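Local structure of MutT related protein (Methanosarcina mazei, 3GRN) at residues A[33-41]-A[121-130]. The protein probably acts as a Nudix-family hydrolase of the MutT type, a family that generally cleaves nucleoside diphosphates linked to another moiety. Sequence-based numbering, arbitrary orientation.
Sequences TNAGKWDLP and TLPAYFRDFF
L40 and F126 meet with the leucine CG over one face of the phenyl ring, offset toward the rim, and CD1 4.0 Å from CE1. The leucine's other methyl, CD2, reaches the edge of the F130 ring in its plane, 3.9 Å from CZ; a branched side chain can thus serve two aromatics one helical turn apart. Nearer the helix start, L122 CD1 packs against W38 CB (4.1 Å). Y125 CE1 lies above the opposite face of F126 from L40, also offset, so both faces are flanked. In this Nudix fold the helix 124-137 packs on the mixed sheet, and here it meets strand 38-44 where that strand begins, after the type II turn N34-K37; Y12 adds an edge-to-face partner to F126.

Polar contacts lie toward the start of strand and helix. In the conformer described, one of two modelled for D39, OD1 lies near the F126 edge and takes a weak bond from L40 N, while OD2 is salt-bridged to R27. One weak backbone bond joins the segments, W38 N to T121 O (3.4 Å, 143°). That carbonyl oxygen also lies in the indole plane at its edge, and T121 OG1, held between backbone N and carbonyl carbon (chi1 40°), approaches CD1 obliquely at 3.4 Å. P123, at the N-cap, lacks an N-H, which costs nothing before the first turn; its CD is 3.2 Å from W38 O.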
ATOM      1  N   THR A  33       1.104  -7.791  -8.768  1.00 40.77           N
ATOM      2  CA  THR A  33       2.133  -8.836  -8.760  1.00 38.63           C
ATOM      3  C   THR A  33       1.734  -9.939  -7.776  1.00 33.76           C
ATOM      4  O   THR A  33       1.196  -9.642  -6.698  1.00 34.10           O
ATOM      5  CB  THR A  33       3.513  -8.251  -8.334  1.00 44.69           C
ATOM      6  OG1 THR A  33       3.467  -7.835  -6.963  1.00 49.79           O
ATOM      7  CG2 THR A  33       3.891  -7.038  -9.192  1.00 47.79           C
ATOM      8  N   ASN A  34       1.984 -11.199  -8.138  1.00 28.51           N
ATOM      9  CA  ASN A  34       1.770 -12.355  -7.226  1.00 33.45           C
ATOM     10  C   ASN A  34       0.421 -12.386  -6.513  1.00 33.56           C
ATOM     11  O   ASN A  34       0.346 -12.719  -5.322  1.00 33.26           O
ATOM     12  CB  ASN A  34       2.881 -12.428  -6.158  1.00 31.58           C
ATOM     13  CG  ASN A  34       4.091 -13.217  -6.602  1.00 42.60           C
ATOM     14  OD1 ASN A  34       3.981 -14.275  -7.231  1.00 51.28           O
ATOM     15  ND2 ASN A  34       5.265 -12.719  -6.241  1.00 42.48           N
ATOM     16  N   ALA A  35      -0.640 -12.049  -7.242  1.00 32.37           N
ATOM     17  CA  ALA A  35      -1.987 -11.991  -6.679  1.00 30.93           C
ATOM     18  C   ALA A  35      -2.397 -13.353  -6.104  1.00 26.20           C
ATOM     19  O   ALA A  35      -2.179 -14.378  -6.724  1.00 28.47           O
ATOM     20  CB  ALA A  35      -2.959 -11.537  -7.749  1.00 26.26           C
ATOM     21  N   GLY A  36      -2.914 -13.362  -4.884  1.00 25.27           N
ATOM     22  CA  GLY A  36      -3.369 -14.614  -4.276  1.00 17.35           C
ATOM     23  C   GLY A  36      -2.363 -15.527  -3.611  1.00 27.57           C
ATOM     24  O   GLY A  36      -2.769 -16.508  -2.995  1.00 26.42           O
ATOM     25  N   LYS A  37      -1.063 -15.224  -3.726  1.00 27.16           N
ATOM     26  CA  LYS A  37      -0.020 -16.120  -3.193  1.00 30.05           C
ATOM     27  C   LYS A  37       0.412 -15.767  -1.753  1.00 30.24           C
ATOM     28  O   LYS A  37       0.262 -14.621  -1.330  1.00 20.92           O
ATOM     29  CB  LYS A  37       1.197 -16.141  -4.127  1.00 36.37           C
ATOM     30  CG  LYS A  37       0.906 -16.697  -5.529  1.00 38.12           C
ATOM     31  CD  LYS A  37       2.177 -17.176  -6.231  1.00 50.09           C
ATOM     32  CE  LYS A  37       1.873 -17.916  -7.547  1.00 51.26           C
ATOM     33  NZ  LYS A  37       1.229 -17.058  -8.606  1.00 39.08           N
ATOM     34  N   TRP A  38       0.942 -16.748  -1.022  1.00 26.43           N
ATOM     35  CA  TRP A  38       1.565 -16.514   0.303  1.00 24.57           C
ATOM     36  C   TRP A  38       2.874 -15.684   0.202  1.00 24.77           C
ATOM     37  O   TRP A  38       3.586 -15.779  -0.791  1.00 22.02           O
ATOM     38  CB  TRP A  38       1.792 -17.837   1.040  1.00 28.43           C
ATOM     39  CG  TRP A  38       0.506 -18.474   1.421  1.00 34.74           C
ATOM     40  CD1 TRP A  38      -0.213 -19.385   0.686  1.00 36.26           C
ATOM     41  CD2 TRP A  38      -0.261 -18.215   2.600  1.00 28.17           C
ATOM     42  NE1 TRP A  38      -1.370 -19.721   1.350  1.00 32.72           N
ATOM     43  CE2 TRP A  38      -1.426 -19.017   2.526  1.00 31.13           C
ATOM     44  CE3 TRP A  38      -0.079 -17.387   3.719  1.00 28.14           C
ATOM     45  CZ2 TRP A  38      -2.398 -19.018   3.531  1.00 29.75           C
ATOM     46  CZ3 TRP A  38      -1.046 -17.392   4.715  1.00 29.10           C
ATOM     47  CH2 TRP A  38      -2.190 -18.202   4.611  1.00 28.74           C
ATOM     48  N   ASP A  39       3.152 -14.859   1.224  1.00 19.29           N
ATOM     49  CA  ASP A  39       4.235 -13.882   1.220  0.50 20.59           C
ATOM     50  C   ASP A  39       4.715 -13.647   2.667  1.00 16.43           C
ATOM     51  O   ASP A  39       4.033 -14.032   3.620  1.00 16.54           O
ATOM     52  CB  ASP A  39       3.706 -12.570   0.608  0.50 16.09           C
ATOM     53  CG  ASP A  39       4.789 -11.742  -0.075  0.50 20.48           C
ATOM     54  OD1 ASP A  39       5.981 -11.977   0.172  0.50 31.62           O
ATOM     55  OD2 ASP A  39       4.450 -10.836  -0.868  0.50 27.39           O
ATOM     56  N   LEU A  40       5.858 -12.993   2.834  1.00 16.95           N
ATOM     57  CA  LEU A  40       6.274 -12.521   4.145  1.00 13.72           C
ATOM     58  C   LEU A  40       5.783 -11.090   4.256  1.00 13.48           C
ATOM     59  O   LEU A  40       5.595 -10.418   3.211  1.00 16.03           O
ATOM     60  CB  LEU A  40       7.798 -12.539   4.288  1.00 13.59           C
ATOM     61  CG  LEU A  40       8.539 -13.873   4.392  1.00 17.21           C
ATOM     62  CD1 LEU A  40      10.031 -13.622   4.467  1.00 21.70           C
ATOM     63  CD2 LEU A  40       8.101 -14.614   5.652  1.00 24.44           C
ATOM     64  N   PRO A  41       5.635 -10.582   5.498  1.00 15.34           N
ATOM     65  CA  PRO A  41       5.385  -9.144   5.668  1.00 15.32           C
ATOM     66  C   PRO A  41       6.545  -8.346   5.098  1.00 14.27           C
ATOM     67  O   PRO A  41       7.685  -8.737   5.278  1.00 13.27           O
ATOM     68  CB  PRO A  41       5.356  -8.968   7.189  1.00 15.07           C
ATOM     69  CG  PRO A  41       5.041 -10.294   7.715  1.00 18.08           C
ATOM     70  CD  PRO A  41       5.659 -11.281   6.797  1.00 17.12           C
ATOM     71  N   THR A 121       2.344 -23.400  -1.750  1.00 62.86           N
ATOM     72  CA  THR A 121       1.869 -22.081  -2.170  1.00 59.79           C
ATOM     73  C   THR A 121       2.700 -20.903  -1.614  1.00 55.28           C
ATOM     74  O   THR A 121       2.304 -19.737  -1.748  1.00 54.97           O
ATOM     75  CB  THR A 121       0.344 -21.902  -1.906  1.00 62.02           C
ATOM     76  OG1 THR A 121      -0.004 -22.485  -0.642  1.00 61.63           O
ATOM     77  CG2 THR A 121      -0.473 -22.570  -3.016  1.00 63.27           C
ATOM     78  N   LEU A 122       3.839 -21.222  -0.994  1.00 47.40           N
ATOM     79  CA  LEU A 122       4.896 -20.241  -0.743  1.00 38.51           C
ATOM     80  C   LEU A 122       5.889 -20.322  -1.905  1.00 33.97           C
ATOM     81  O   LEU A 122       6.467 -21.387  -2.143  1.00 29.88           O
ATOM     82  CB  LEU A 122       5.608 -20.518   0.581  1.00 41.98           C
ATOM     83  CG  LEU A 122       6.554 -19.432   1.111  1.00 37.73           C
ATOM     84  CD1 LEU A 122       5.800 -18.291   1.811  1.00 33.74           C
ATOM     85  CD2 LEU A 122       7.601 -20.018   2.038  1.00 42.11           C
ATOM     86  N   PRO A 123       6.087 -19.198  -2.626  1.00 26.38           N
ATOM     87  CA  PRO A 123       6.887 -19.112  -3.846  1.00 22.58           C
ATOM     88  C   PRO A 123       8.286 -19.647  -3.683  1.00 18.92           C
ATOM     89  O   PRO A 123       8.872 -19.536  -2.602  1.00 21.24           O
ATOM     90  CB  PRO A 123       6.943 -17.613  -4.115  1.00 24.24           C
ATOM     91  CG  PRO A 123       5.715 -17.087  -3.502  1.00 29.38           C
ATOM     92  CD  PRO A 123       5.508 -17.890  -2.274  1.00 27.28           C
ATOM     93  N   ALA A 124       8.830 -20.196  -4.775  1.00 22.78           N
ATOM     94  CA  ALA A 124      10.092 -20.952  -4.719  1.00 21.02           C
ATOM     95  C   ALA A 124      11.249 -20.186  -4.102  1.00 20.49           C
ATOM     96  O   ALA A 124      12.013 -20.747  -3.324  1.00 21.21           O
ATOM     97  CB  ALA A 124      10.469 -21.476  -6.109  1.00 27.46           C
ATOM     98  N   TYR A 125      11.327 -18.890  -4.391  1.00 21.33           N
ATOM     99  CA  TYR A 125      12.399 -18.059  -3.845  1.00 21.98           C
ATOM    100  C   TYR A 125      12.344 -17.927  -2.317  1.00 19.08           C
ATOM    101  O   TYR A 125      13.395 -17.845  -1.674  1.00 24.98           O
ATOM    102  CB  TYR A 125      12.469 -16.686  -4.533  1.00 19.81           C
ATOM    103  CG  TYR A 125      11.166 -15.933  -4.597  1.00 23.03           C
ATOM    104  CD1 TYR A 125      10.742 -15.157  -3.531  1.00 23.64           C
ATOM    105  CD2 TYR A 125      10.351 -16.001  -5.727  1.00 22.32           C
ATOM    106  CE1 TYR A 125       9.545 -14.473  -3.581  1.00 20.71           C
ATOM    107  CE2 TYR A 125       9.165 -15.310  -5.797  1.00 23.97           C
ATOM    108  CZ  TYR A 125       8.755 -14.552  -4.703  1.00 28.42           C
ATOM    109  OH  TYR A 125       7.567 -13.846  -4.727  1.00 33.04           O
ATOM    110  N   PHE A 126      11.132 -17.905  -1.750  1.00 18.96           N
ATOM    111  CA  PHE A 126      10.992 -17.878  -0.293  1.00 20.93           C
ATOM    112  C   PHE A 126      11.322 -19.241   0.320  1.00 23.34           C
ATOM    113  O   PHE A 126      11.994 -19.307   1.344  1.00 20.77           O
ATOM    114  CB  PHE A 126       9.600 -17.427   0.137  1.00 20.75           C
ATOM    115  CG  PHE A 126       9.382 -15.934   0.065  1.00 20.86           C
ATOM    116  CD1 PHE A 126      10.350 -15.045   0.521  1.00 28.34           C
ATOM    117  CD2 PHE A 126       8.170 -15.425  -0.400  1.00 26.07           C
ATOM    118  CE1 PHE A 126      10.137 -13.664   0.473  1.00 28.88           C
ATOM    119  CE2 PHE A 126       7.946 -14.046  -0.447  1.00 25.71           C
ATOM    120  CZ  PHE A 126       8.936 -13.169  -0.012  1.00 25.04           C
ATOM    121  N   ARG A 127      10.852 -20.314  -0.320  1.00 20.63           N
ATOM    122  CA  ARG A 127      11.195 -21.690   0.060  1.00 28.59           C
ATOM    123  C   ARG A 127      12.719 -21.835   0.165  1.00 26.57           C
ATOM    124  O   ARG A 127      13.229 -22.269   1.189  1.00 26.17           O
ATOM    125  CB  ARG A 127      10.619 -22.675  -0.976  1.00 25.86           C
ATOM    126  CG  ARG A 127      10.549 -24.119  -0.525  1.00 43.88           C
ATOM    127  CD  ARG A 127       9.967 -25.021  -1.623  1.00 38.91           C
ATOM    128  NE  ARG A 127       8.609 -24.621  -2.005  1.00 55.98           N
ATOM    129  CZ  ARG A 127       8.245 -24.252  -3.233  1.00 51.31           C
ATOM    130  NH1 ARG A 127       6.988 -23.906  -3.470  1.00 58.11           N
ATOM    131  NH2 ARG A 127       9.124 -24.243  -4.228  1.00 49.02           N
ATOM    132  N   ASP A 128      13.417 -21.454  -0.905  1.00 25.46           N
ATOM    133  CA  ASP A 128      14.880 -21.442  -0.959  0.60 23.41           C
ATOM    134  C   ASP A 128      15.481 -20.619   0.186  1.00 25.77           C
ATOM    135  O   ASP A 128      16.428 -21.053   0.849  1.00 25.86           O
ATOM    136  CB  ASP A 128      15.329 -20.877  -2.308  0.60 28.36           C
ATOM    137  CG  ASP A 128      16.808 -21.064  -2.567  0.60 33.89           C
ATOM    138  OD1 ASP A 128      17.269 -22.226  -2.625  0.60 40.00           O
ATOM    139  OD2 ASP A 128      17.506 -20.042  -2.743  0.60 38.13           O
ATOM    140  N   PHE A 129      14.926 -19.426   0.416  1.00 25.77           N
ATOM    141  CA  PHE A 129      15.422 -18.569   1.496  1.00 22.90           C
ATOM    142  C   PHE A 129      15.388 -19.298   2.828  1.00 21.64           C
ATOM    143  O   PHE A 129      16.364 -19.267   3.573  1.00 22.82           O
ATOM    144  CB  PHE A 129      14.642 -17.251   1.637  1.00 22.27           C
ATOM    145  CG  PHE A 129      14.988 -16.501   2.909  1.00 19.28           C
ATOM    146  CD1 PHE A 129      16.119 -15.695   2.957  1.00 23.41           C
ATOM    147  CD2 PHE A 129      14.223 -16.662   4.076  1.00 19.38           C
ATOM    148  CE1 PHE A 129      16.483 -15.043   4.126  1.00 24.74           C
ATOM    149  CE2 PHE A 129      14.569 -16.015   5.248  1.00 19.77           C
ATOM    150  CZ  PHE A 129      15.706 -15.200   5.274  1.00 28.35           C
ATOM    151  N   PHE A 130      14.241 -19.909   3.134  1.00 22.69           N
ATOM    152  CA  PHE A 130      14.066 -20.610   4.411  1.00 23.64           C
ATOM    153  C   PHE A 130      14.969 -21.831   4.524  1.00 22.74           C
ATOM    154  O   PHE A 130      15.442 -22.140   5.605  1.00 25.89           O
ATOM    155  CB  PHE A 130      12.622 -20.993   4.638  1.00 20.07           C
ATOM    156  CG  PHE A 130      11.785 -19.881   5.198  1.00 18.94           C
ATOM    157  CD1 PHE A 130      11.840 -19.573   6.554  1.00 19.97           C
ATOM    158  CD2 PHE A 130      10.935 -19.140   4.369  1.00 16.83           C
ATOM    159  CE1 PHE A 130      11.050 -18.559   7.087  1.00 31.11           C
ATOM    160  CE2 PHE A 130      10.139 -18.128   4.896  1.00 20.19           C
ATOM    161  CZ  PHE A 130      10.205 -17.836   6.259  1.00 19.65           C
TER